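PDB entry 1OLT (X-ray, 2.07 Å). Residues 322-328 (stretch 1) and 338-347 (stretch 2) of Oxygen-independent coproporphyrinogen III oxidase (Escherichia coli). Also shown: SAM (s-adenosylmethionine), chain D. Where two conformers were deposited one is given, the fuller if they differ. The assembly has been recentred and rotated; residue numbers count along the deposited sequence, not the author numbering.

Stretch 1 (322-328) LGMGVSA
Stretch 2 338-347: QNQKELKQYY

The contact is built around a tight turn with three carbonyls, Gly325 O, Ser327 O and Ala328 O, that accept hydrogen bonds from two side-chain amides and one backbone amide of the second stretch, while its own Ser327 N donates back to Gln340 O. Gly325 to Ala328 form a type II beta turn, closed by Ala328 N to Gly325 O (3.1 Å), with Val326 at phi/psi -59/133° and Ser327 at 72/-3°. Before it, Leu322 to Met324 run as a strand; Gly325 follows at 96/171°, where a CB would be jammed against the preceding carbonyl oxygen, so glycine suits the site.

Across from the turn, Gln338 (phi -128°, psi 139°) and Asn339 (phi -70°, psi 152°) belong to a strand. Gln340 (-33/130°) and Lys341 (-92/-12°) lead to Glu342, the N-cap residue of a helix that starts at Leu343. The nearest CA atoms across the contact are those of Ser327 and Lys341, 4.1 Å apart. Two main-chain hydrogen bonds set the register: Asn339 N donates to Ala328 O (2.9 Å, 172°) and Ser327 N to Gln340 O (2.9 Å, 158°). Ala328 O also receives a CA-H...O contact from Gln338 CA at 3.4 Å.

The two amide side chains complete the set. Asn339 points toward the turn with chi1 m (-78°) and chi2 -16°, so that ND2 reaches Gly325 O at 2.9 Å (165°). That oxygen therefore accepts both the turn's closing bond and the asparagine amide. Gln338 starts sideways, but its extended t,t chain with chi3 23° carries NE2 to Ser327 O, again at 2.9 Å and 165°. Its greater length spans a gap that its CB direction alone would not close. Ser327 CB points away from the second stretch; with chi1 p (82°), OG bonds back to Val326 O (2.7 Å).

Val326 contributes the apolar part and loses the most area to the partner. Its CB points sideways and chi1 is p (68°), placing CG2 3.3 Å from Gln340 O, 3.5 Å from Lys341 O and 4.1 Å from Tyr346 CB, while Val326 CB lies 4.1 Å from Leu343 CD1. Leu343 (t,p) brings its end nearer to the turn. Tyr346 (chi1 t, chi2 81°) points toward it, with Val326 N over one ring face, 3.7 Å from Tyr346 CE1; the same CE1 is 3.5 Å from Gly325 C. The first helical turn includes the bond from Tyr346 N to Glu342 O (2.9 Å). Lys341 and Gln340 direct their side-chain ends away from the contact, as suits their more exposed positions.

In all, 416 Å² is buried. The turn also borders S-adenosylmethionine: Ser327 O lies 3.6 Å from SAM C2, and Ala328 CA 3.7 Å from SAM N1.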

ATOM      1  N   LEU A 322       8.236 -10.302  -5.514  1.00 11.34           N
ATOM      2  CA  LEU A 322       7.767 -11.616  -5.159  1.00 11.55           C
ATOM      3  C   LEU A 322       7.003 -11.558  -3.854  1.00 11.05           C
ATOM      4  O   LEU A 322       7.531 -11.153  -2.801  1.00 10.70           O
ATOM      5  CB  LEU A 322       8.934 -12.606  -5.005  1.00 10.85           C
ATOM      6  CG  LEU A 322       8.532 -13.991  -4.569  1.00 12.66           C
ATOM      7  CD1 LEU A 322       7.689 -14.748  -5.618  1.00 13.05           C
ATOM      8  CD2 LEU A 322       9.792 -14.833  -4.164  1.00 14.62           C
ATOM      9  N   GLY A 323       5.783 -12.045  -3.901  1.00 11.70           N
ATOM     10  CA  GLY A 323       4.904 -12.011  -2.774  1.00 12.27           C
ATOM     11  C   GLY A 323       4.745 -13.431  -2.246  1.00 12.11           C
ATOM     12  O   GLY A 323       4.450 -14.376  -3.015  1.00 12.13           O
ATOM     13  N   MET A 324       4.956 -13.595  -0.946  0.50 12.34           N
ATOM     14  CA  MET A 324       4.879 -14.930  -0.282  0.50 12.38           C
ATOM     15  C   MET A 324       3.824 -14.868   0.806  0.50 12.10           C
ATOM     16  O   MET A 324       3.581 -13.802   1.384  0.50 13.00           O
ATOM     17  CB  MET A 324       6.220 -15.275   0.347  0.50 12.71           C
ATOM     18  CG  MET A 324       7.344 -15.664  -0.625  0.50 14.97           C
ATOM     19  SD  MET A 324       8.998 -15.258   0.078  0.50 14.82           S
ATOM     20  CE  MET A 324       9.118 -13.545  -0.408  0.50 17.25           C
ATOM     21  N   GLY A 325       3.179 -15.994   1.089  1.00 11.89           N
ATOM     22  CA  GLY A 325       2.158 -16.097   2.108  1.00 12.29           C
ATOM     23  C   GLY A 325       0.724 -15.958   1.540  1.00 11.33           C
ATOM     24  O   GLY A 325       0.497 -15.684   0.339  1.00 10.82           O
ATOM     25  N   VAL A 326      -0.241 -16.226   2.381  1.00 12.41           N
ATOM     26  CA  VAL A 326      -1.625 -16.224   1.979  1.00 12.51           C
ATOM     27  C   VAL A 326      -2.019 -14.824   1.422  1.00 12.44           C
ATOM     28  O   VAL A 326      -1.703 -13.823   2.023  1.00 14.36           O
ATOM     29  CB  VAL A 326      -2.564 -16.656   3.203  1.00 13.27           C
ATOM     30  CG1 VAL A 326      -2.594 -15.616   4.310  1.00 13.98           C
ATOM     31  CG2 VAL A 326      -3.940 -16.880   2.723  1.00 13.43           C
ATOM     32  N   SER A 327      -2.690 -14.805   0.263  1.00 13.12           N
ATOM     33  CA  SER A 327      -3.143 -13.635  -0.477  1.00 12.45           C
ATOM     34  C   SER A 327      -2.057 -12.821  -1.167  1.00 13.51           C
ATOM     35  O   SER A 327      -2.397 -11.905  -1.893  1.00 12.44           O
ATOM     36  CB  SER A 327      -3.990 -12.691   0.367  1.00 13.82           C
ATOM     37  OG  SER A 327      -3.205 -11.802   1.178  1.00 13.40           O
ATOM     38  N   ALA A 328      -0.779 -13.190  -1.002  1.00 12.72           N
ATOM     39  CA  ALA A 328       0.304 -12.366  -1.501  1.00 12.69           C
ATOM     40  C   ALA A 328       0.309 -12.255  -3.000  1.00 12.32           C
ATOM     41  O   ALA A 328       0.206 -13.240  -3.716  1.00 11.19           O
ATOM     42  CB  ALA A 328       1.641 -12.814  -0.993  1.00 12.88           C
ATOM     43  N   GLN A 338      -1.182 -14.109  -7.897  1.00 11.89           N
ATOM     44  CA  GLN A 338      -1.584 -14.061  -6.500  1.00 11.10           C
ATOM     45  C   GLN A 338      -1.703 -15.451  -5.941  1.00 10.44           C
ATOM     46  O   GLN A 338      -2.231 -16.351  -6.598  1.00 11.26           O
ATOM     47  CB  GLN A 338      -2.961 -13.391  -6.314  1.00 10.68           C
ATOM     48  CG  GLN A 338      -3.313 -13.041  -4.907  1.00 12.09           C
ATOM     49  CD  GLN A 338      -4.605 -12.216  -4.742  1.00 16.44           C
ATOM     50  OE1 GLN A 338      -5.462 -12.246  -5.610  1.00 15.45           O
ATOM     51  NE2 GLN A 338      -4.720 -11.482  -3.615  1.00 15.93           N
ATOM     52  N   ASN A 339      -1.231 -15.591  -4.726  1.00 11.24           N
ATOM     53  CA  ASN A 339      -1.455 -16.787  -3.924  1.00 12.73           C
ATOM     54  C   ASN A 339      -2.907 -16.920  -3.460  1.00 12.50           C
ATOM     55  O   ASN A 339      -3.642 -15.917  -3.298  1.00 12.67           O
ATOM     56  CB  ASN A 339      -0.551 -16.742  -2.691  1.00 11.64           C
ATOM     57  CG  ASN A 339       0.892 -17.115  -2.986  1.00 10.86           C
ATOM     58  OD1 ASN A 339       1.221 -17.711  -4.047  1.00 11.51           O
ATOM     59  ND2 ASN A 339       1.801 -16.797  -1.993  1.00  9.89           N
ATOM     60  N   GLN A 340      -3.331 -18.155  -3.265  1.00 13.44           N
ATOM     61  CA  GLN A 340      -4.553 -18.513  -2.519  1.00 13.25           C
ATOM     62  C   GLN A 340      -4.810 -17.518  -1.392  1.00 13.39           C
ATOM     63  O   GLN A 340      -3.933 -17.248  -0.585  1.00 12.96           O
ATOM     64  CB  GLN A 340      -4.416 -19.957  -1.959  1.00 13.50           C
ATOM     65  CG  GLN A 340      -4.249 -21.063  -3.005  1.00 11.99           C
ATOM     66  CD  GLN A 340      -5.450 -21.334  -3.874  1.00 14.40           C
ATOM     67  OE1 GLN A 340      -6.556 -20.860  -3.607  1.00 13.40           O
ATOM     68  NE2 GLN A 340      -5.224 -22.067  -4.969  1.00 12.82           N
ATOM     69  N   LYS A 341      -6.033 -17.009  -1.335  0.50 14.39           N
ATOM     70  CA  LYS A 341      -6.441 -16.097  -0.301  0.50 15.50           C
ATOM     71  C   LYS A 341      -7.071 -16.749   0.923  0.50 15.48           C
ATOM     72  O   LYS A 341      -7.235 -16.110   1.927  0.50 15.34           O
ATOM     73  CB  LYS A 341      -7.359 -14.981  -0.863  0.50 16.17           C
ATOM     74  CG  LYS A 341      -8.771 -15.357  -1.209  0.50 18.48           C
ATOM     75  CD  LYS A 341      -9.476 -14.207  -2.042  0.50 22.63           C
ATOM     76  CE  LYS A 341      -9.588 -12.881  -1.260  0.50 24.08           C
ATOM     77  NZ  LYS A 341      -9.731 -11.680  -2.173  0.50 26.50           N
ATOM     78  N   GLU A 342      -7.405 -17.995   0.871  0.80 15.98           N
ATOM     79  CA  GLU A 342      -7.913 -18.647   2.075  0.80 17.78           C
ATOM     80  C   GLU A 342      -6.811 -19.516   2.583  0.80 17.38           C
ATOM     81  O   GLU A 342      -6.203 -20.278   1.832  0.80 15.57           O
ATOM     82  CB  GLU A 342      -9.092 -19.516   1.762  0.80 19.13           C
ATOM     83  CG  GLU A 342      -9.901 -18.920   0.674  0.80 25.94           C
ATOM     84  CD  GLU A 342     -11.251 -18.625   1.093  0.80 33.40           C
ATOM     85  OE1 GLU A 342     -11.461 -17.478   1.618  0.80 37.77           O
ATOM     86  OE2 GLU A 342     -12.078 -19.550   0.852  0.80 39.38           O
ATOM     87  N   LEU A 343      -6.626 -19.449   3.871  1.00 16.75           N
ATOM     88  CA  LEU A 343      -5.553 -20.114   4.486  1.00 17.17           C
ATOM     89  C   LEU A 343      -5.512 -21.612   4.290  1.00 17.06           C
ATOM     90  O   LEU A 343      -4.434 -22.147   4.037  1.00 14.63           O
ATOM     91  CB  LEU A 343      -5.504 -19.738   5.982  1.00 16.99           C
ATOM     92  CG  LEU A 343      -4.247 -20.170   6.700  1.00 16.81           C
ATOM     93  CD1 LEU A 343      -3.031 -19.506   6.079  1.00 16.83           C
ATOM     94  CD2 LEU A 343      -4.340 -19.796   8.162  1.00 19.82           C
ATOM     95  N   LYS A 344      -6.683 -22.271   4.355  1.00 16.86           N
ATOM     96  CA  LYS A 344      -6.722 -23.699   4.227  1.00 17.86           C
ATOM     97  C   LYS A 344      -6.275 -24.090   2.813  1.00 16.50           C
ATOM     98  O   LYS A 344      -5.550 -25.079   2.641  1.00 13.53           O
ATOM     99  CB  LYS A 344      -8.124 -24.241   4.474  1.00 19.90           C
ATOM    100  CG  LYS A 344      -8.240 -25.735   4.256  1.00 24.41           C
ATOM    101  CD  LYS A 344      -9.737 -26.135   4.524  1.00 32.91           C
ATOM    102  CE  LYS A 344      -9.998 -27.632   4.281  1.00 37.17           C
ATOM    103  NZ  LYS A 344     -10.169 -28.346   5.633  1.00 42.34           N
ATOM    104  N   GLN A 345      -6.534 -23.299   1.794  0.80 15.44           N
ATOM    105  CA  GLN A 345      -6.083 -23.785   0.403  0.80 15.43           C
ATOM    106  C   GLN A 345      -4.601 -23.288   0.188  0.80 14.14           C
ATOM    107  O   GLN A 345      -3.854 -23.928  -0.564  0.80 13.82           O
ATOM    108  CB  GLN A 345      -7.005 -23.306  -0.830  0.80 16.65           C
ATOM    109  CG  GLN A 345      -8.566 -23.703  -0.668  0.80 22.77           C
ATOM    110  CD  GLN A 345      -8.732 -25.151  -0.803  0.80 29.67           C
ATOM    111  OE1 GLN A 345      -9.317 -25.801   0.071  0.80 39.01           O
ATOM    112  NE2 GLN A 345      -8.191 -25.702  -1.882  0.80 35.59           N
ATOM    113  N   TYR A 346      -4.200 -22.165   0.814  1.00 13.27           N
ATOM    114  CA  TYR A 346      -2.802 -21.857   0.800  1.00 13.78           C
ATOM    115  C   TYR A 346      -1.996 -23.057   1.375  1.00 13.62           C
ATOM    116  O   TYR A 346      -1.089 -23.540   0.753  1.00 14.13           O
ATOM    117  CB  TYR A 346      -2.578 -20.549   1.608  1.00 13.04           C
ATOM    118  CG  TYR A 346      -1.109 -20.253   1.853  1.00 13.01           C
ATOM    119  CD1 TYR A 346      -0.324 -19.648   0.875  1.00 13.59           C
ATOM    120  CD2 TYR A 346      -0.498 -20.578   3.037  1.00 12.76           C
ATOM    121  CE1 TYR A 346       1.036 -19.425   1.082  1.00 14.03           C
ATOM    122  CE2 TYR A 346       0.869 -20.370   3.235  1.00 11.08           C
ATOM    123  CZ  TYR A 346       1.624 -19.789   2.264  1.00 12.58           C
ATOM    124  OH  TYR A 346       2.972 -19.567   2.464  1.00 14.31           O
ATOM    125  N   TYR A 347      -2.374 -23.553   2.545  1.00 13.35           N
ATOM    126  CA  TYR A 347      -1.674 -24.656   3.175  1.00 13.37           C
ATOM    127  C   TYR A 347      -1.690 -25.894   2.335  1.00 13.37           C
ATOM    128  O   TYR A 347      -0.651 -26.519   2.115  1.00 13.07           O
ATOM    129  CB  TYR A 347      -2.291 -24.999   4.531  1.00 13.75           C
ATOM    130  CG  TYR A 347      -1.986 -24.068   5.663  1.00 12.73           C
ATOM    131  CD1 TYR A 347      -0.808 -23.358   5.715  1.00 15.66           C
ATOM    132  CD2 TYR A 347      -2.837 -23.966   6.730  1.00 16.14           C
ATOM    133  CE1 TYR A 347      -0.512 -22.537   6.778  1.00 18.07           C
ATOM    134  CE2 TYR A 347      -2.551 -23.092   7.843  1.00 16.04           C
ATOM    135  CZ  TYR A 347      -1.397 -22.416   7.858  1.00 16.29           C
ATOM    136  OH  TYR A 347      -1.043 -21.614   8.879  1.00 11.63           O
TER
HETATM  137  N   SAM D 502      -5.474  -2.055   1.533  0.50 41.71           N
HETATM  138  CA  SAM D 502      -5.824  -1.021   2.525  0.50 42.04           C
HETATM  139  C   SAM D 502      -7.121  -0.278   2.144  0.50 42.53           C
HETATM  140  O   SAM D 502      -8.129  -0.231   2.876  0.50 41.57           O
HETATM  141  OXT SAM D 502      -7.269   0.322   1.057  0.50 43.94           O
HETATM  142  CB  SAM D 502      -4.638  -0.040   2.718  0.50 42.27           C
HETATM  143  CG  SAM D 502      -3.357  -0.642   3.378  0.50 40.26           C
HETATM  144  SD  SAM D 502      -1.953  -0.890   2.238  0.50 38.02           S
HETATM  145  CE  SAM D 502      -0.946   0.604   2.551  0.50 35.01           C
HETATM  146  C5' SAM D 502      -0.813  -2.165   2.895  1.00 32.45           C
HETATM  147  C4' SAM D 502      -1.483  -3.526   2.992  1.00 25.07           C
HETATM  148  O4' SAM D 502      -1.740  -3.943   1.660  1.00 21.03           O
HETATM  149  C3' SAM D 502      -0.607  -4.628   3.597  1.00 21.84           C
HETATM  150  O3' SAM D 502      -0.546  -4.531   5.009  1.00 20.80           O
HETATM  151  C2' SAM D 502      -1.287  -5.836   3.014  1.00 17.43           C
HETATM  152  O2' SAM D 502      -2.500  -6.070   3.676  1.00 16.27           O
HETATM  153  C1' SAM D 502      -1.585  -5.373   1.577  1.00 19.93           C
HETATM  154  N9  SAM D 502      -0.497  -5.661   0.659  1.00 17.77           N
HETATM  155  C8  SAM D 502       0.613  -4.925   0.438  1.00 19.91           C
HETATM  156  N7  SAM D 502       1.398  -5.583  -0.502  1.00 18.36           N
HETATM  157  C5  SAM D 502       0.790  -6.687  -0.850  1.00 18.31           C
HETATM  158  C6  SAM D 502       1.123  -7.691  -1.716  1.00 19.98           C
HETATM  159  N6  SAM D 502       2.216  -7.684  -2.460  1.00 21.89           N
HETATM  160  N1  SAM D 502       0.258  -8.721  -1.819  1.00 18.39           N
HETATM  161  C2  SAM D 502      -0.878  -8.768  -1.105  1.00 18.22           C
HETATM  162  N3  SAM D 502      -1.206  -7.805  -0.233  1.00 18.34           N
HETATM  163  C4  SAM D 502      -0.382  -6.773  -0.118  1.00 18.77           C